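Local coordinates for restriction endonuclease Hpy99I (Helicobacter pylori, PDB 3FC3), which is a zinc-binding restriction endonuclease of the His-Me finger (beta-beta-alpha-metal) clan that probably cleaves double-stranded DNA at a specific recognition sequence, at residues A[12-17]-A[36-41]. Numbering follows the deposited sequence.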
ATOM      1  N   LEU A  12     -23.209 -17.909 -26.562  1.00 35.81           N
ATOM      2  CA  LEU A  12     -22.368 -16.837 -26.014  1.00 33.47           C
ATOM      3  C   LEU A  12     -23.053 -15.475 -26.226  1.00 30.98           C
ATOM      4  O   LEU A  12     -23.736 -15.238 -27.241  1.00 30.87           O
ATOM      5  CB  LEU A  12     -20.948 -16.849 -26.596  1.00 33.44           C
ATOM      6  CG  LEU A  12     -20.055 -18.011 -26.125  1.00 34.47           C
ATOM      7  CD1 LEU A  12     -18.763 -18.105 -26.940  1.00 34.63           C
ATOM      8  CD2 LEU A  12     -19.712 -17.898 -24.623  1.00 34.39           C
ATOM      9  N   LYS A  13     -22.897 -14.596 -25.249  1.00 28.17           N
ATOM     10  CA  LYS A  13     -23.515 -13.273 -25.293  1.00 26.31           C
ATOM     11  C   LYS A  13     -22.430 -12.254 -25.086  1.00 24.50           C
ATOM     12  O   LYS A  13     -21.402 -12.541 -24.477  1.00 22.65           O
ATOM     13  CB  LYS A  13     -24.529 -13.078 -24.163  1.00 26.39           C
ATOM     14  CG  LYS A  13     -25.661 -14.056 -24.156  1.00 28.32           C
ATOM     15  CD  LYS A  13     -26.592 -13.729 -23.048  1.00 30.22           C
ATOM     16  CE  LYS A  13     -25.950 -13.838 -21.674  1.00 32.60           C
ATOM     17  NZ  LYS A  13     -26.989 -13.697 -20.611  1.00 35.27           N
ATOM     18  N   ASN A  14     -22.661 -11.060 -25.592  1.00 22.43           N
ATOM     19  CA  ASN A  14     -21.774  -9.961 -25.282  1.00 22.11           C
ATOM     20  C   ASN A  14     -21.669  -9.797 -23.769  1.00 22.26           C
ATOM     21  O   ASN A  14     -22.669  -9.925 -23.047  1.00 21.29           O
ATOM     22  CB  ASN A  14     -22.249  -8.658 -25.946  1.00 22.71           C
ATOM     23  CG  ASN A  14     -21.958  -8.642 -27.440  1.00 23.08           C
ATOM     24  OD1 ASN A  14     -20.984  -9.254 -27.890  1.00 25.84           O
ATOM     25  ND2 ASN A  14     -22.792  -7.957 -28.214  1.00 24.92           N
ATOM     26  N   ASP A  15     -20.438  -9.563 -23.327  1.00 21.08           N
ATOM     27  CA  ASP A  15     -20.063  -9.356 -21.930  1.00 21.80           C
ATOM     28  C   ASP A  15     -19.767 -10.653 -21.190  1.00 20.44           C
ATOM     29  O   ASP A  15     -19.245 -10.602 -20.081  1.00 20.13           O
ATOM     30  CB  ASP A  15     -21.071  -8.511 -21.157  1.00 22.22           C
ATOM     31  CG  ASP A  15     -21.325  -7.137 -21.795  1.00 25.35           C
ATOM     32  OD1 ASP A  15     -20.381  -6.482 -22.302  1.00 29.37           O
ATOM     33  OD2 ASP A  15     -22.470  -6.679 -21.708  1.00 30.72           O
ATOM     34  N   ASP A  16     -20.061 -11.801 -21.804  1.00 19.74           N
ATOM     35  CA  ASP A  16     -19.660 -13.110 -21.243  1.00 20.12           C
ATOM     36  C   ASP A  16     -18.129 -13.250 -21.247  1.00 19.62           C
ATOM     37  O   ASP A  16     -17.427 -12.698 -22.106  1.00 19.57           O
ATOM     38  CB  ASP A  16     -20.235 -14.265 -22.058  1.00 21.26           C
ATOM     39  CG  ASP A  16     -21.738 -14.492 -21.844  1.00 24.89           C
ATOM     40  OD1 ASP A  16     -22.390 -13.887 -20.952  1.00 28.42           O
ATOM     41  OD2 ASP A  16     -22.256 -15.349 -22.599  1.00 28.90           O
ATOM     42  N   PHE A  17     -17.626 -14.039 -20.302  1.00 18.24           N
ATOM     43  CA  PHE A  17     -16.218 -14.371 -20.233  1.00 17.15           C
ATOM     44  C   PHE A  17     -15.940 -15.785 -20.729  1.00 17.66           C
ATOM     45  O   PHE A  17     -16.703 -16.719 -20.477  1.00 18.09           O
ATOM     46  CB  PHE A  17     -15.733 -14.207 -18.794  1.00 17.49           C
ATOM     47  CG  PHE A  17     -15.626 -12.781 -18.388  1.00 16.62           C
ATOM     48  CD1 PHE A  17     -14.485 -12.052 -18.708  1.00 16.66           C
ATOM     49  CD2 PHE A  17     -16.677 -12.153 -17.747  1.00 18.53           C
ATOM     50  CE1 PHE A  17     -14.389 -10.702 -18.378  1.00 18.44           C
ATOM     51  CE2 PHE A  17     -16.607 -10.815 -17.381  1.00 19.89           C
ATOM     52  CZ  PHE A  17     -15.434 -10.081 -17.711  1.00 17.68           C
ATOM     53  N   ARG A  36     -17.093  -9.245 -27.157  1.00 17.43           N
ATOM     54  CA  ARG A  36     -17.362  -7.859 -27.533  1.00 16.93           C
ATOM     55  C   ARG A  36     -18.334  -7.708 -28.707  1.00 17.38           C
ATOM     56  O   ARG A  36     -18.939  -6.665 -28.885  1.00 17.02           O
ATOM     57  CB  ARG A  36     -16.057  -7.152 -27.879  1.00 17.16           C
ATOM     58  CG  ARG A  36     -15.070  -6.984 -26.708  1.00 16.77           C
ATOM     59  CD  ARG A  36     -15.763  -6.412 -25.470  1.00 18.60           C
ATOM     60  NE  ARG A  36     -14.926  -5.480 -24.741  1.00 16.98           N
ATOM     61  CZ  ARG A  36     -15.121  -5.084 -23.490  1.00 19.70           C
ATOM     62  NH1 ARG A  36     -16.130  -5.575 -22.764  1.00 20.44           N
ATOM     63  NH2 ARG A  36     -14.275  -4.212 -22.953  1.00 20.25           N
ATOM     64  N   ALA A  37     -18.466  -8.748 -29.520  1.00 16.70           N
ATOM     65  CA  ALA A  37     -19.505  -8.809 -30.554  1.00 17.84           C
ATOM     66  C   ALA A  37     -19.746 -10.282 -30.897  1.00 18.61           C
ATOM     67  O   ALA A  37     -18.884 -11.120 -30.669  1.00 19.47           O
ATOM     68  CB  ALA A  37     -19.085  -8.015 -31.830  1.00 16.26           C
ATOM     69  N   VAL A  38     -20.932 -10.583 -31.406  1.00 20.14           N
ATOM     70  CA  VAL A  38     -21.288 -11.928 -31.814  1.00 22.28           C
ATOM     71  C   VAL A  38     -21.836 -11.876 -33.218  1.00 23.77           C
ATOM     72  O   VAL A  38     -22.625 -10.979 -33.551  1.00 22.64           O
ATOM     73  CB  VAL A  38     -22.355 -12.531 -30.886  1.00 21.76           C
ATOM     74  CG1 VAL A  38     -22.750 -13.935 -31.355  1.00 25.44           C
ATOM     75  CG2 VAL A  38     -21.852 -12.552 -29.435  1.00 23.77           C
ATOM     76  N   ASN A  39     -21.376 -12.818 -34.042  1.00 26.75           N
ATOM     77  CA  ASN A  39     -21.781 -12.955 -35.460  1.00 28.85           C
ATOM     78  C   ASN A  39     -22.024 -14.430 -35.833  1.00 29.74           C
ATOM     79  O   ASN A  39     -21.063 -15.155 -36.128  1.00 30.77           O
ATOM     80  CB  ASN A  39     -20.650 -12.439 -36.355  1.00 29.67           C
ATOM     81  CG  ASN A  39     -20.502 -10.928 -36.322  1.00 32.11           C
ATOM     82  OD1 ASN A  39     -19.550 -10.385 -35.744  1.00 35.47           O
ATOM     83  ND2 ASN A  39     -21.443 -10.239 -36.952  1.00 35.33           N
ATOM     84  N   GLY A  40     -23.273 -14.887 -35.843  1.00 30.74           N
ATOM     85  CA  GLY A  40     -23.549 -16.326 -36.006  1.00 30.88           C
ATOM     86  C   GLY A  40     -22.809 -17.138 -34.947  1.00 31.30           C
ATOM     87  O   GLY A  40     -22.981 -16.898 -33.729  1.00 31.89           O
ATOM     88  N   LYS A  41     -21.933 -18.045 -35.376  1.00 30.48           N
ATOM     89  CA  LYS A  41     -21.118 -18.799 -34.419  1.00 30.46           C
ATOM     90  C   LYS A  41     -19.629 -18.399 -34.372  1.00 28.76           C
ATOM     91  O   LYS A  41     -18.747 -19.242 -34.178  1.00 29.27           O
ATOM     92  CB  LYS A  41     -21.289 -20.306 -34.646  1.00 31.00           C
ATOM     93  CG  LYS A  41     -22.691 -20.806 -34.230  1.00 33.72           C
ATOM     94  CD  LYS A  41     -22.694 -22.270 -33.803  1.00 36.83           C
ATOM     95  CE  LYS A  41     -24.104 -22.720 -33.419  1.00 39.12           C
ATOM     96  NZ  LYS A  41     -24.210 -24.220 -33.304  1.00 41.45           N
TER
HETATM   97  O   HOH W   1     -18.612  -6.704 -24.003  1.00 19.93           O
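N14 reaches the R36-A37 peptide with its carboxamide oxygen, the tight part of a contact that lies wholly at the surface. OD1 stands over the peptide plane, 3.0 Å from A37 N and almost directly above it, so the in-plane N-H points past it and the angle is too poor for a hydrogen bond. CG and ND2 hang back, the amide tilted about 50° from the peptide. A first torsion of -75°, with CG anti to the carbonyl carbon, carries it there. V38 adds one branch: CG2 lies 3.7 Å from N14 OD1 and 3.9 Å from L12 O. Against this direct packing, D15 OD1 and R36 NH1 are 4.4 Å apart, beyond a salt bridge, and a water spans them, donating to D15 OD1 and accepting from R36 NH1. A type II turn from K13 to D16 shapes the loop, closed by the D16 N to K13 O hydrogen bond (3.1 Å); another, K13 N to D16 OD2 (2.8 Å), braces it, meeting the carboxylate from above its plane. Within the SH3-family region, this turn leads into strand 17-20 and bonds through D15 and D16 to I35, while on strand 32-39 R36 and A37 form a classic beta bulge opposite M44 of strand 42-47.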